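Local coordinates for phenolic acid decarboxylase (Sedimentibacter hydroxybenzoicus, PDB 7AE5), which catalyses the reversible, non-oxidative decarboxylation of 4-hydroxybenzoate and 3,4-dihydroxybenzoate with prenylated FMN and manganese as cofactors, at residues C114-I128 with K293-F305. Numbering follows the deposited sequence.
Sequences CKENVIDKDINLFEI and KIDRITHRTNPIF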
loop_
_atom_site.group_PDB
_atom_site.type_symbol
_atom_site.label_atom_id
_atom_site.label_comp_id
_atom_site.label_asym_id
_atom_site.label_seq_id
_atom_site.Cartn_x
_atom_site.Cartn_y
_atom_site.Cartn_z
ATOM N N CYS C 114 53.318 -20.752 23.478
ATOM C CA CYS C 114 52.868 -21.551 22.344
ATOM C C CYS C 114 54.003 -22.322 21.686
ATOM O O CYS C 114 53.736 -23.188 20.847
ATOM C CB CYS C 114 52.184 -20.659 21.306
ATOM S SG CYS C 114 53.318 -19.641 20.333
ATOM N N LYS C 115 55.254 -22.032 22.046
ATOM C CA LYS C 115 56.419 -22.701 21.483
ATOM C C LYS C 115 57.036 -23.693 22.465
ATOM O O LYS C 115 58.232 -23.986 22.391
ATOM C CB LYS C 115 57.459 -21.669 21.044
ATOM C CG LYS C 115 56.987 -20.738 19.934
ATOM C CD LYS C 115 56.612 -21.506 18.678
ATOM C CE LYS C 115 56.200 -20.564 17.555
ATOM N NZ LYS C 115 57.376 -20.031 16.813
ATOM N N GLU C 116 56.233 -24.221 23.392
ATOM C CA GLU C 116 56.758 -25.144 24.395
ATOM C C GLU C 116 56.981 -26.537 23.812
ATOM O O GLU C 116 58.073 -27.102 23.940
ATOM C CB GLU C 116 55.815 -25.209 25.598
ATOM C CG GLU C 116 55.872 -23.985 26.501
ATOM C CD GLU C 116 54.943 -24.094 27.696
ATOM O OE1 GLU C 116 55.117 -23.317 28.661
ATOM O OE2 GLU C 116 54.031 -24.948 27.668
ATOM N N ASN C 117 55.960 -27.107 23.179
ATOM C CA ASN C 117 56.048 -28.427 22.573
ATOM C C ASN C 117 55.920 -28.309 21.061
ATOM O O ASN C 117 55.116 -27.518 20.557
ATOM C CB ASN C 117 54.967 -29.360 23.121
ATOM C CG ASN C 117 55.012 -29.481 24.630
ATOM O OD1 ASN C 117 55.035 -28.478 25.345
ATOM N ND2 ASN C 117 55.028 -30.713 25.124
ATOM N N VAL C 118 56.716 -29.097 20.341
ATOM C CA VAL C 118 56.809 -29.014 18.889
ATOM C C VAL C 118 56.571 -30.395 18.294
ATOM O O VAL C 118 57.191 -31.376 18.720
ATOM C CB VAL C 118 58.175 -28.465 18.437
ATOM C CG1 VAL C 118 58.238 -28.389 16.922
ATOM C CG2 VAL C 118 58.434 -27.097 19.056
ATOM N N ILE C 119 55.679 -30.467 17.308
ATOM C CA ILE C 119 55.431 -31.678 16.534
ATOM C C ILE C 119 55.785 -31.363 15.087
ATOM O O ILE C 119 55.116 -30.543 14.443
ATOM C CB ILE C 119 53.978 -32.158 16.655
ATOM C CG1 ILE C 119 53.704 -32.692 18.064
ATOM C CG2 ILE C 119 53.679 -33.223 15.604
ATOM C CD1 ILE C 119 52.582 -33.712 18.130
ATOM N N ASP C 120 56.837 -32.002 14.573
ATOM C CA ASP C 120 57.268 -31.788 13.201
ATOM C C ASP C 120 57.158 -33.024 12.320
ATOM O O ASP C 120 57.364 -32.914 11.107
ATOM C CB ASP C 120 58.717 -31.272 13.164
ATOM C CG ASP C 120 59.732 -32.354 13.480
ATOM O OD1 ASP C 120 59.434 -33.227 14.324
ATOM O OD2 ASP C 120 60.830 -32.330 12.884
ATOM N N LYS C 121 56.839 -34.188 12.885
ATOM C CA LYS C 121 56.699 -35.413 12.112
ATOM C C LYS C 121 55.497 -36.198 12.618
ATOM O O LYS C 121 55.111 -36.086 13.785
ATOM C CB LYS C 121 57.962 -36.282 12.187
ATOM C CG LYS C 121 58.342 -36.720 13.594
ATOM C CD LYS C 121 59.846 -36.640 13.809
ATOM C CE LYS C 121 60.217 -36.912 15.259
ATOM N NZ LYS C 121 60.439 -35.656 16.026
ATOM N N ASP C 122 54.915 -36.999 11.723
ATOM C CA ASP C 122 53.737 -37.814 12.024
ATOM C C ASP C 122 52.637 -36.966 12.660
ATOM O O ASP C 122 52.046 -37.327 13.681
ATOM C CB ASP C 122 54.102 -39.000 12.915
ATOM C CG ASP C 122 54.905 -40.054 12.181
ATOM O OD1 ASP C 122 55.581 -40.863 12.850
ATOM O OD2 ASP C 122 54.862 -40.068 10.931
ATOM N N ILE C 123 52.369 -35.818 12.038
ATOM C CA ILE C 123 51.447 -34.847 12.612
ATOM C C ILE C 123 50.064 -35.466 12.730
ATOM O O ILE C 123 49.493 -35.951 11.746
ATOM C CB ILE C 123 51.426 -33.568 11.774
ATOM C CG1 ILE C 123 52.642 -32.712 12.113
ATOM C CG2 ILE C 123 50.140 -32.788 12.008
ATOM C CD1 ILE C 123 52.773 -31.513 11.246
ATOM N N ASN C 124 49.524 -35.461 13.947
ATOM C CA ASN C 124 48.208 -36.015 14.239
ATOM C C ASN C 124 47.469 -35.004 15.104
ATOM O O ASN C 124 47.813 -34.817 16.276
ATOM C CB ASN C 124 48.326 -37.368 14.946
ATOM C CG ASN C 124 47.002 -38.107 15.023
ATOM O OD1 ASN C 124 45.951 -37.565 14.684
ATOM N ND2 ASN C 124 47.051 -39.354 15.478
ATOM N N LEU C 125 46.463 -34.344 14.522
ATOM C CA LEU C 125 45.705 -33.347 15.270
ATOM C C LEU C 125 44.926 -33.971 16.417
ATOM O O LEU C 125 44.635 -33.293 17.407
ATOM C CB LEU C 125 44.749 -32.598 14.341
ATOM C CG LEU C 125 45.373 -31.719 13.259
ATOM C CD1 LEU C 125 44.377 -31.469 12.137
ATOM C CD2 LEU C 125 45.855 -30.410 13.859
ATOM N N PHE C 126 44.584 -35.257 16.308
ATOM C CA PHE C 126 43.773 -35.890 17.341
ATOM C C PHE C 126 44.561 -36.109 18.626
ATOM O O PHE C 126 43.975 -36.116 19.714
ATOM C CB PHE C 126 43.205 -37.208 16.823
ATOM C CG PHE C 126 42.115 -37.032 15.809
ATOM C CD1 PHE C 126 42.417 -36.863 14.469
ATOM C CD2 PHE C 126 40.786 -37.026 16.198
ATOM C CE1 PHE C 126 41.413 -36.697 13.533
ATOM C CE2 PHE C 126 39.778 -36.862 15.268
ATOM C CZ PHE C 126 40.091 -36.696 13.935
ATOM N N GLU C 127 45.881 -36.286 18.529
ATOM C CA GLU C 127 46.701 -36.378 19.729
ATOM C C GLU C 127 46.897 -35.028 20.405
ATOM O O GLU C 127 47.478 -34.978 21.495
ATOM C CB GLU C 127 48.059 -37.001 19.396
ATOM C CG GLU C 127 48.082 -38.516 19.531
ATOM C CD GLU C 127 49.193 -39.168 18.729
ATOM O OE1 GLU C 127 49.977 -38.436 18.087
ATOM O OE2 GLU C 127 49.281 -40.415 18.741
ATOM N N ILE C 128 46.424 -33.946 19.794
ATOM C CA ILE C 128 46.481 -32.610 20.371
ATOM C C ILE C 128 45.091 -32.103 20.737
ATOM O O ILE C 128 44.873 -31.600 21.839
ATOM C CB ILE C 128 47.191 -31.625 19.415
ATOM C CG1 ILE C 128 48.647 -32.041 19.195
ATOM C CG2 ILE C 128 47.111 -30.202 19.954
ATOM C CD1 ILE C 128 49.432 -32.214 20.473
ATOM N N LYS C 293 47.425 -28.283 4.152
ATOM C CA LYS C 293 48.316 -29.252 4.768
ATOM C C LYS C 293 48.952 -28.613 5.992
ATOM O O LYS C 293 49.337 -27.443 5.963
ATOM C CB LYS C 293 49.397 -29.721 3.792
ATOM C CG LYS C 293 50.115 -30.984 4.237
ATOM C CD LYS C 293 51.134 -31.433 3.207
ATOM C CE LYS C 293 50.977 -32.910 2.886
ATOM N NZ LYS C 293 51.232 -33.777 4.071
ATOM N N ILE C 294 49.037 -29.377 7.073
ATOM C CA ILE C 294 49.572 -28.885 8.336
ATOM C C ILE C 294 51.004 -29.393 8.448
ATOM O O ILE C 294 51.237 -30.597 8.602
ATOM C CB ILE C 294 48.704 -29.325 9.521
ATOM C CG1 ILE C 294 47.468 -28.428 9.603
ATOM C CG2 ILE C 294 49.487 -29.252 10.825
ATOM C CD1 ILE C 294 46.473 -28.849 10.647
ATOM N N ASP C 295 51.966 -28.475 8.340
ATOM C CA ASP C 295 53.378 -28.834 8.289
ATOM C C ASP C 295 54.029 -28.912 9.664
ATOM O O ASP C 295 55.002 -29.655 9.835
ATOM C CB ASP C 295 54.146 -27.829 7.426
ATOM C CG ASP C 295 53.625 -27.760 6.003
ATOM O OD1 ASP C 295 53.779 -28.754 5.263
ATOM O OD2 ASP C 295 53.062 -26.711 5.625
ATOM N N ARG C 296 53.520 -28.171 10.646
ATOM C CA ARG C 296 54.081 -28.217 11.989
ATOM C C ARG C 296 53.028 -27.771 12.992
ATOM O O ARG C 296 52.203 -26.900 12.702
ATOM C CB ARG C 296 55.333 -27.340 12.110
ATOM C CG ARG C 296 56.012 -27.420 13.470
ATOM C CD ARG C 296 57.012 -26.296 13.665
ATOM N NE ARG C 296 58.254 -26.539 12.940
ATOM C CZ ARG C 296 59.459 -26.531 13.496
ATOM N NH1 ARG C 296 59.623 -26.289 14.786
ATOM N NH2 ARG C 296 60.525 -26.765 12.737
ATOM N N ILE C 297 53.068 -28.384 14.174
ATOM C CA ILE C 297 52.210 -28.021 15.294
ATOM C C ILE C 297 53.097 -27.581 16.449
ATOM O O ILE C 297 54.038 -28.291 16.820
ATOM C CB ILE C 297 51.305 -29.190 15.727
ATOM C CG1 ILE C 297 50.225 -29.451 14.679
ATOM C CG2 ILE C 297 50.672 -28.904 17.084
ATOM C CD1 ILE C 297 49.421 -30.705 14.938
ATOM N N THR C 298 52.807 -26.406 17.005
ATOM C CA THR C 298 53.443 -25.924 18.224
ATOM C C THR C 298 52.356 -25.640 19.250
ATOM O O THR C 298 51.374 -24.958 18.939
ATOM C CB THR C 298 54.277 -24.663 17.967
ATOM O OG1 THR C 298 53.430 -23.509 18.015
ATOM C CG2 THR C 298 54.955 -24.733 16.606
ATOM N N HIS C 299 52.525 -26.160 20.464
ATOM C CA HIS C 299 51.463 -26.065 21.453
ATOM C C HIS C 299 52.045 -25.995 22.858
ATOM O O HIS C 299 53.156 -26.469 23.115
ATOM C CB HIS C 299 50.494 -27.248 21.341
ATOM C CG HIS C 299 51.085 -28.560 21.757
ATOM N ND1 HIS C 299 51.134 -28.972 23.071
ATOM C CD2 HIS C 299 51.652 -29.552 21.030
ATOM C CE1 HIS C 299 51.702 -30.164 23.136
ATOM N NE2 HIS C 299 52.027 -30.537 21.911
ATOM N N ARG C 300 51.273 -25.396 23.761
ATOM C CA ARG C 300 51.625 -25.359 25.171
ATOM C C ARG C 300 51.478 -26.751 25.783
ATOM O O ARG C 300 50.873 -27.654 25.203
ATOM C CB ARG C 300 50.742 -24.358 25.914
ATOM C CG ARG C 300 50.612 -23.010 25.225
ATOM C CD ARG C 300 49.719 -22.066 26.011
ATOM N NE ARG C 300 50.076 -22.023 27.423
ATOM C CZ ARG C 300 49.802 -21.011 28.234
ATOM N NH1 ARG C 300 49.172 -19.930 27.803
ATOM N NH2 ARG C 300 50.166 -21.085 29.511
ATOM N N THR C 301 52.045 -26.921 26.974
ATOM C CA THR C 301 51.941 -28.197 27.667
ATOM C C THR C 301 50.527 -28.384 28.206
ATOM O O THR C 301 49.982 -27.497 28.870
ATOM C CB THR C 301 52.960 -28.272 28.801
ATOM O OG1 THR C 301 54.273 -28.039 28.278
ATOM C CG2 THR C 301 52.920 -29.644 29.461
ATOM N N ASN C 302 49.944 -29.547 27.927
ATOM C CA ASN C 302 48.543 -29.831 28.222
ATOM C C ASN C 302 47.628 -28.760 27.619
ATOM O O ASN C 302 46.926 -28.055 28.348
ATOM C CB ASN C 302 48.313 -29.959 29.722
ATOM C CG ASN C 302 48.757 -31.307 30.271
ATOM O OD1 ASN C 302 47.934 -32.117 30.699
ATOM N ND2 ASN C 302 50.063 -31.551 30.264
ATOM N N PRO C 303 47.611 -28.620 26.292
ATOM C CA PRO C 303 46.808 -27.561 25.676
ATOM C C PRO C 303 45.321 -27.796 25.861
ATOM O O PRO C 303 44.853 -28.915 26.081
ATOM C CB PRO C 303 47.193 -27.629 24.194
ATOM C CG PRO C 303 47.686 -29.009 23.997
ATOM C CD PRO C 303 48.326 -29.421 25.286
ATOM N N ILE C 304 44.575 -26.700 25.751
ATOM C CA ILE C 304 43.134 -26.687 25.955
ATOM C C ILE C 304 42.474 -26.342 24.627
ATOM O O ILE C 304 42.713 -25.264 24.069
ATOM C CB ILE C 304 42.730 -25.689 27.049
ATOM C CG1 ILE C 304 43.256 -26.157 28.407
ATOM C CG2 ILE C 304 41.226 -25.529 27.080
ATOM C CD1 ILE C 304 43.313 -25.068 29.458
ATOM N N PHE C 305 41.647 -27.255 24.126
ATOM C CA PHE C 305 40.957 -27.070 22.851
ATOM C C PHE C 305 39.783 -26.126 23.074
ATOM O O PHE C 305 38.699 -26.547 23.485
ATOM C CB PHE C 305 40.496 -28.414 22.294
ATOM C CG PHE C 305 39.799 -28.322 20.960
ATOM C CD1 PHE C 305 40.059 -27.273 20.091
ATOM C CD2 PHE C 305 38.890 -29.296 20.571
ATOM C CE1 PHE C 305 39.421 -27.192 18.865
ATOM C CE2 PHE C 305 38.251 -29.221 19.344
ATOM C CZ PHE C 305 38.517 -28.168 18.491
#
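Ile119 and Ile297 face each other as a hydrogen-bonded antiparallel pair, Ile119 N giving a nearly straight bond to Ile297 O (2.8 Å, 172°) and Ile297 N returning one to Ile119 O. The short strand 117-119 thereby runs beside the end of the long strand 287-299 in the antiparallel sheet of the UbiD middle domain. Beyond Asp120 the chain turns back over the face that bears Ile297 and His299, and its apolar side chains fill the relief there. Ile297 CD1 is the central bump, touched by Ile123 CG2 (3.7 Å) and Leu125 CD2. Leu125 also meets Ile294 tip to tip, while Ile123 crosses Ile294 at about a right angle and lays its CD1 on the carbonyl oxygens of Ile294 and Asp295, where Asp295 and Arg296 form a classic bulge facing Glu262. Branched isoleucines suit this place, since one methyl branch can touch one neighbour while the other arm reaches another.

The His299 ring fills the next position along that face. A chi1 of 69° turns it toward segment 114-128, and its flat face receives Asn117 CB, 3.6 Å from the ring centroid, in a CH-pi contact. Ile128 CD1 approaches obliquely, 3.4 Å from His299 NE2. On the other face of the strand pair, the short arm of Thr298 suits a close neighbour: OG1 donates to Cys114 O (2.9 Å). Val118 CG1 rests against the Arg296 guanidinium, whose NH1 is salt-bridged to Asp246. Past the strand end, the extended chain of Glu116 brings OE2 to Thr301 N (2.9 Å), meeting it nearly head-on. The chemistry is thus divided: backbone bonds set the register, aliphatic contacts seat the returning loop, and the Glu116 carboxylate satisfies the backbone N-H of Thr301 at the exposed turn.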